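Local coordinates for protein uronate isomerase (Caulobacter crescentus, PDB 2Q01) that catalyses the interconversion of D-glucuronate with D-fructuronate and of D-galacturonate with D-tagaturonate, early steps of hexuronate metabolism, at residues L149-D152 / A153-P156; R157-F160 / D161-I165. All coordinates share one frame; numbering follows the deposited sequence.

Interaction 1: residues L149-D152 / A153-P156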
ATOM      1  N   LEU B 149     -16.829 -39.448  -8.776  1.00 49.68           N
ATOM      2  CA  LEU B 149     -15.880 -39.301  -9.885  1.00 50.15           C
ATOM      3  C   LEU B 149     -15.949 -40.429 -10.906  1.00 54.61           C
ATOM      4  O   LEU B 149     -15.549 -40.253 -12.058  1.00 50.69           O
ATOM      5  CB  LEU B 149     -14.450 -39.161  -9.363  1.00 50.83           C
ATOM      6  CG  LEU B 149     -14.099 -37.840  -8.677  1.00 53.04           C
ATOM      7  CD1 LEU B 149     -12.676 -37.889  -8.176  1.00 49.78           C
ATOM      8  CD2 LEU B 149     -14.305 -36.662  -9.614  1.00 50.94           C
ATOM      9  N   ALA B 150     -16.461 -41.581 -10.474  1.00 64.24           N
ATOM     10  CA  ALA B 150     -16.661 -42.731 -11.358  1.00 68.77           C
ATOM     11  C   ALA B 150     -17.877 -42.572 -12.277  1.00 70.02           C
ATOM     12  O   ALA B 150     -17.943 -43.212 -13.331  1.00 76.58           O
ATOM     13  CB  ALA B 150     -16.767 -44.016 -10.545  1.00 69.61           C
ATOM     14  N   THR B 151     -18.822 -41.718 -11.880  1.00 67.44           N
ATOM     15  CA  THR B 151     -20.066 -41.501 -12.631  1.00 66.56           C
ATOM     16  C   THR B 151     -19.834 -40.729 -13.933  1.00 70.37           C
ATOM     17  O   THR B 151     -18.802 -40.075 -14.102  1.00 74.64           O
ATOM     18  CB  THR B 151     -21.152 -40.771 -11.780  1.00 67.51           C
ATOM     19  OG1 THR B 151     -20.814 -39.387 -11.629  1.00 72.32           O
ATOM     20  CG2 THR B 151     -21.310 -41.409 -10.400  1.00 57.16           C
ATOM     21  N   ASP B 152     -20.808 -40.810 -14.841  1.00 72.46           N
ATOM     22  CA  ASP B 152     -20.742 -40.146 -16.148  1.00 72.58           C
ATOM     23  C   ASP B 152     -20.922 -38.629 -16.062  1.00 68.37           C
ATOM     24  O   ASP B 152     -20.564 -37.903 -16.993  1.00 68.59           O
ATOM     25  CB  ASP B 152     -21.792 -40.732 -17.104  1.00 76.46           C
ATOM     26  CG  ASP B 152     -21.515 -42.184 -17.478  1.00 93.42           C
ATOM     27  OD1 ASP B 152     -20.332 -42.591 -17.529  1.00 99.24           O
ATOM     28  OD2 ASP B 152     -22.493 -42.921 -17.732  1.00 97.26           O
ATOM     29  N   ALA B 153     -21.475 -38.162 -14.945  1.00 59.34           N
ATOM     30  CA  ALA B 153     -21.763 -36.741 -14.744  1.00 63.47           C
ATOM     31  C   ALA B 153     -20.534 -35.944 -14.303  1.00 57.96           C
ATOM     32  O   ALA B 153     -20.553 -34.708 -14.293  1.00 58.79           O
ATOM     33  CB  ALA B 153     -22.902 -36.571 -13.741  1.00 64.86           C
ATOM     34  N   PHE B 154     -19.474 -36.662 -13.939  1.00 56.64           N
ATOM     35  CA  PHE B 154     -18.227 -36.053 -13.488  1.00 47.70           C
ATOM     36  C   PHE B 154     -17.054 -36.343 -14.438  1.00 42.88           C
ATOM     37  O   PHE B 154     -15.890 -36.237 -14.055  1.00 45.78           O
ATOM     38  CB  PHE B 154     -17.912 -36.477 -12.052  1.00 40.70           C
ATOM     39  CG  PHE B 154     -18.771 -35.798 -11.015  1.00 52.06           C
ATOM     40  CD1 PHE B 154     -20.059 -36.260 -10.734  1.00 52.19           C
ATOM     41  CD2 PHE B 154     -18.290 -34.699 -10.313  1.00 52.46           C
ATOM     42  CE1 PHE B 154     -20.853 -35.633  -9.771  1.00 51.46           C
ATOM     43  CE2 PHE B 154     -19.079 -34.061  -9.355  1.00 50.72           C
ATOM     44  CZ  PHE B 154     -20.359 -34.533  -9.077  1.00 42.82           C
ATOM     45  N   ARG B 155     -17.375 -36.712 -15.673  1.00 32.73           N
ATOM     46  CA  ARG B 155     -16.394 -36.771 -16.744  1.00 39.91           C
ATOM     47  C   ARG B 155     -16.052 -35.327 -17.092  1.00 45.09           C
ATOM     48  O   ARG B 155     -16.936 -34.467 -17.056  1.00 50.52           O
ATOM     49  CB  ARG B 155     -16.969 -37.487 -17.976  1.00 40.71           C
ATOM     50  CG  ARG B 155     -17.416 -38.919 -17.738  1.00 50.31           C
ATOM     51  CD  ARG B 155     -16.252 -39.820 -17.360  1.00 72.20           C
ATOM     52  NE  ARG B 155     -15.598 -40.386 -18.537  1.00 75.91           N
ATOM     53  CZ  ARG B 155     -15.707 -41.656 -18.915  1.00 65.05           C
ATOM     54  NH1 ARG B 155     -16.437 -42.503 -18.204  1.00 58.32           N
ATOM     55  NH2 ARG B 155     -15.080 -42.082 -20.002  1.00 70.24           N
ATOM     56  N   PRO B 156     -14.766 -35.046 -17.386  1.00 48.54           N
ATOM     57  CA  PRO B 156     -14.288 -33.701 -17.746  1.00 45.18           C
ATOM     58  C   PRO B 156     -15.167 -32.920 -18.729  1.00 43.21           C
ATOM     59  O   PRO B 156     -15.484 -31.756 -18.463  1.00 54.45           O
ATOM     60  CB  PRO B 156     -12.912 -33.976 -18.348  1.00 34.06           C
ATOM     61  CG  PRO B 156     -12.437 -35.176 -17.597  1.00 34.35           C
ATOM     62  CD  PRO B 156     -13.655 -36.019 -17.329  1.00 35.18           C
TER
HETATM   63  O   HOH W   1     -14.276 -37.937 -12.793  1.00 56.86           O

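Interaction 2: residues R157-F160 / D161-I165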
ATOM      1  N   ARG B 157     -15.560 -33.556 -19.831  1.00 39.48           N
ATOM      2  CA  ARG B 157     -16.433 -32.933 -20.833  1.00 40.31           C
ATOM      3  C   ARG B 157     -17.836 -32.652 -20.292  1.00 43.59           C
ATOM      4  O   ARG B 157     -18.424 -31.611 -20.590  1.00 44.05           O
ATOM      5  CB  ARG B 157     -16.549 -33.815 -22.075  1.00 35.94           C
ATOM      6  CG  ARG B 157     -15.310 -33.860 -22.946  1.00 47.32           C
ATOM      7  CD  ARG B 157     -15.563 -34.702 -24.193  1.00 32.66           C
ATOM      8  NE  ARG B 157     -14.378 -34.772 -25.039  1.00 50.42           N
ATOM      9  CZ  ARG B 157     -14.270 -35.525 -26.128  1.00 52.36           C
ATOM     10  NH1 ARG B 157     -15.280 -36.289 -26.520  1.00 52.82           N
ATOM     11  NH2 ARG B 157     -13.147 -35.510 -26.830  1.00 65.21           N
ATOM     12  N   ALA B 158     -18.360 -33.587 -19.501  1.00 43.92           N
ATOM     13  CA  ALA B 158     -19.686 -33.459 -18.900  1.00 46.56           C
ATOM     14  C   ALA B 158     -19.731 -32.333 -17.872  1.00 45.63           C
ATOM     15  O   ALA B 158     -20.735 -31.628 -17.762  1.00 58.46           O
ATOM     16  CB  ALA B 158     -20.107 -34.772 -18.267  1.00 50.21           C
ATOM     17  N   LEU B 159     -18.637 -32.175 -17.132  1.00 44.09           N
ATOM     18  CA  LEU B 159     -18.489 -31.106 -16.146  1.00 38.78           C
ATOM     19  C   LEU B 159     -18.321 -29.743 -16.809  1.00 48.60           C
ATOM     20  O   LEU B 159     -18.851 -28.749 -16.320  1.00 56.07           O
ATOM     21  CB  LEU B 159     -17.294 -31.389 -15.238  1.00 32.50           C
ATOM     22  CG  LEU B 159     -17.475 -32.376 -14.085  1.00 31.99           C
ATOM     23  CD1 LEU B 159     -16.118 -32.820 -13.550  1.00 29.26           C
ATOM     24  CD2 LEU B 159     -18.308 -31.772 -12.973  1.00 35.91           C
ATOM     25  N   PHE B 160     -17.584 -29.713 -17.920  1.00 50.64           N
ATOM     26  CA  PHE B 160     -17.394 -28.514 -18.741  1.00 50.06           C
ATOM     27  C   PHE B 160     -18.735 -27.940 -19.193  1.00 49.89           C
ATOM     28  O   PHE B 160     -18.923 -26.724 -19.204  1.00 57.96           O
ATOM     29  CB  PHE B 160     -16.537 -28.875 -19.958  1.00 48.56           C
ATOM     30  CG  PHE B 160     -16.054 -27.693 -20.771  1.00 51.47           C
ATOM     31  CD1 PHE B 160     -14.788 -27.163 -20.556  1.00 48.21           C
ATOM     32  CD2 PHE B 160     -16.840 -27.148 -21.788  1.00 46.40           C
ATOM     33  CE1 PHE B 160     -14.323 -26.097 -21.316  1.00 45.31           C
ATOM     34  CE2 PHE B 160     -16.380 -26.084 -22.554  1.00 36.61           C
ATOM     35  CZ  PHE B 160     -15.119 -25.557 -22.318  1.00 41.94           C
ATOM     36  N   ASP B 161     -19.657 -28.823 -19.565  1.00 47.39           N
ATOM     37  CA  ASP B 161     -20.986 -28.417 -20.020  1.00 50.78           C
ATOM     38  C   ASP B 161     -21.898 -27.988 -18.871  1.00 49.95           C
ATOM     39  O   ASP B 161     -22.628 -27.003 -18.991  1.00 58.19           O
ATOM     40  CB  ASP B 161     -21.628 -29.537 -20.836  1.00 53.90           C
ATOM     41  CG  ASP B 161     -20.776 -29.956 -22.019  1.00 63.06           C
ATOM     42  OD1 ASP B 161     -20.900 -31.118 -22.466  1.00 71.08           O
ATOM     43  OD2 ASP B 161     -19.973 -29.123 -22.496  1.00 60.94           O
ATOM     44  N   ARG B 162     -21.836 -28.722 -17.762  1.00 46.18           N
ATOM     45  CA  ARG B 162     -22.604 -28.400 -16.564  1.00 46.24           C
ATOM     46  C   ARG B 162     -22.186 -27.067 -15.949  1.00 51.00           C
ATOM     47  O   ARG B 162     -23.024 -26.344 -15.401  1.00 57.30           O
ATOM     48  CB  ARG B 162     -22.461 -29.506 -15.516  1.00 50.18           C
ATOM     49  CG  ARG B 162     -23.575 -29.499 -14.477  1.00 63.16           C
ATOM     50  CD  ARG B 162     -23.037 -29.623 -13.067  1.00 66.55           C
ATOM     51  NE  ARG B 162     -22.568 -30.973 -12.769  1.00 70.36           N
ATOM     52  CZ  ARG B 162     -22.422 -31.465 -11.543  1.00 68.73           C
ATOM     53  NH1 ARG B 162     -22.715 -30.723 -10.477  1.00 64.98           N
ATOM     54  NH2 ARG B 162     -21.987 -32.704 -11.385  1.00 65.55           N
ATOM     55  N   PHE B 163     -20.894 -26.747 -16.045  1.00 51.70           N
ATOM     56  CA  PHE B 163     -20.351 -25.509 -15.483  1.00 41.78           C
ATOM     57  C   PHE B 163     -20.670 -24.286 -16.348  1.00 46.89           C
ATOM     58  O   PHE B 163     -20.507 -23.143 -15.901  1.00 52.53           O
ATOM     59  CB  PHE B 163     -18.839 -25.620 -15.271  1.00 43.73           C
ATOM     60  CG  PHE B 163     -18.431 -26.527 -14.132  1.00 49.90           C
ATOM     61  CD1 PHE B 163     -19.332 -26.893 -13.131  1.00 46.96           C
ATOM     62  CD2 PHE B 163     -17.116 -26.985 -14.044  1.00 48.27           C
ATOM     63  CE1 PHE B 163     -18.939 -27.721 -12.082  1.00 55.48           C
ATOM     64  CE2 PHE B 163     -16.713 -27.809 -12.996  1.00 51.40           C
ATOM     65  CZ  PHE B 163     -17.625 -28.178 -12.013  1.00 55.98           C
ATOM     66  N   ASN B 164     -21.131 -24.543 -17.572  1.00 42.12           N
ATOM     67  CA  ASN B 164     -21.498 -23.513 -18.545  1.00 51.30           C
ATOM     68  C   ASN B 164     -20.276 -22.696 -18.955  1.00 53.12           C
ATOM     69  O   ASN B 164     -20.306 -21.467 -18.997  1.00 60.01           O
ATOM     70  CB  ASN B 164     -22.661 -22.631 -18.040  1.00 52.26           C
ATOM     71  CG  ASN B 164     -23.379 -21.889 -19.162  1.00 56.15           C
ATOM     72  OD1 ASN B 164     -24.046 -20.881 -18.918  1.00 58.45           O
ATOM     73  ND2 ASN B 164     -23.242 -22.381 -20.393  1.00 54.30           N
ATOM     74  N   ILE B 165     -19.187 -23.400 -19.240  1.00 50.18           N
ATOM     75  CA  ILE B 165     -17.977 -22.748 -19.697  1.00 41.04           C
ATOM     76  C   ILE B 165     -18.110 -22.503 -21.185  1.00 38.95           C
ATOM     77  O   ILE B 165     -18.361 -23.425 -21.959  1.00 45.15           O
ATOM     78  CB  ILE B 165     -16.710 -23.554 -19.349  1.00 34.04           C
ATOM     79  CG1 ILE B 165     -16.638 -23.770 -17.830  1.00 31.53           C
ATOM     80  CG2 ILE B 165     -15.450 -22.830 -19.861  1.00 32.23           C
ATOM     81  CD1 ILE B 165     -15.733 -24.902 -17.377  1.00 40.28           C
TER
HETATM   82  O   HOH W   2     -20.156 -25.725 -21.976  1.00 58.80           O

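Interaction 1: residues L149-D152 / A153-P156
Thr151 OG1 sits at the edge of the Phe154 ring, close to the ring plane, with the hydroxyl oxygen 3.3 Å from Phe154 CD1. Leu149 comes to the same side chain obliquely, and its CD2 methyl lies 4.4 Å from Phe154 CB, a loose apolar contact at the root of the ring. Beyond these neighbours the ring lies parallel to that of Phe127 and makes a cation-pi contact with Arg162. The second flat group, the guanidinium of Arg155, is met obliquely by Asp152 OD1. That oxygen is 4.0 Å from Arg155 NH1 and well out of the guanidinium plane; the carboxylate is turned 57° against it, so the long salt bridge is a matter of charge alone, with no N-H aimed at the oxygen. The Thr151 hydroxyl stands between its own backbone N and carbonyl carbon (chi1 74°), which lets it hydrogen-bond Ala148 O one turn back while still skirting the ring. The chain here passes from helix 138-149 to helix 156-162 in a protein of the TIM-barrel clan. Asp152 and Ala153 have the backbone angles of a type I beta turn, closed by a weak hydrogen bond of 3.5 Å from Phe154 N to Thr151 O. Arg155 follows at the N-cap position of the next helix. Its chain, bent at chi2 and chi3, passes Asp152 with CG 3.4 Å from Asp152 O, and runs alongside the aspartate; NE is bonded to Asn52 O, which probably holds the guanidinium more firmly than the distant carboxylate does. Across the base of the loop, a water donates to both Leu149 O and Phe154 O, at 2.7 Å from each, linking the two carbonyls.

Interaction 2: residues R157-F160 / D161-I165
Phe160 and Ile165 meet at about a right angle, the isoleucine lying over one face of the ring: CB of Ile165 is 3.9 Å from the centroid of the Phe160 ring and only 11° off its normal, a CH-pi contact. The pair spans a Schellman motif that ends helix 156-162. Asn164 takes positive phi (64°), Asn164 N bonds back to Asp161 O, and Ile165 N reaches Phe160 O in a weak bond of 3.3 Å, turning the chain directly into strand 165-169, which lies parallel between strands 37-39 and 192-194 in this protein of the TIM-barrel clan. With CG anti to the backbone N (chi1 -170°), the Phe160 ring projects out from the flank of the helix, and Ile165 comes over its face as the chain turns out of the helix; Phe160 CZ packs 3.7 Å from Ile165 CG2. At the ring edge lies Asp161 OD2, with the carboxylate nearly perpendicular to the ring, and Trp189 adds an edge-to-face contact. Replacing Phe160 by an alanine removes the ring, and the CB and CG2 of Ile165 would probably lose their aromatic cover, with a gap opened beside Trp189. The Asp161 carboxylate points back over the preceding turn, and OD1 comes close to Arg157 O; both are acceptors, and the carboxylate is instead bound by Trp189 NE1 at OD1 and by Arg480 in a salt bridge at OD2. Leu159 lies alongside two neighbours: its CD2 covers one face of the Arg162 guanidinium and touches Phe163 CZ at 3.8 Å. Helical bonds continue through Arg162 N to Ala158 O and Phe163 N to Leu159 O. Leu159 O, which accepts the Phe163 N bond, also lies over one face of the Phe163 ring, 3.1 Å from Phe163 CG.

How the interactions relate
From the N terminus, the chain leaves helix 138-149 and enters interaction 1, which closes the short turn leading to helix 156-162; interaction 2 starts as that helix gets under way and spans it to its end and the entry into strand 165-169. The two therefore follow in series, neither enclosing nor crossing the other, with centres about 11 Å apart. They touch directly all the same: Asp152 O lies 3.4 Å from Ala158 CB, and Phe154 O lies 3.5 Å from Leu159 CD1, so the loop rests on the first turn of the helix. Together they connect a surface loop to the parallel sheet of strands 37-39, 165-169 and 192-194.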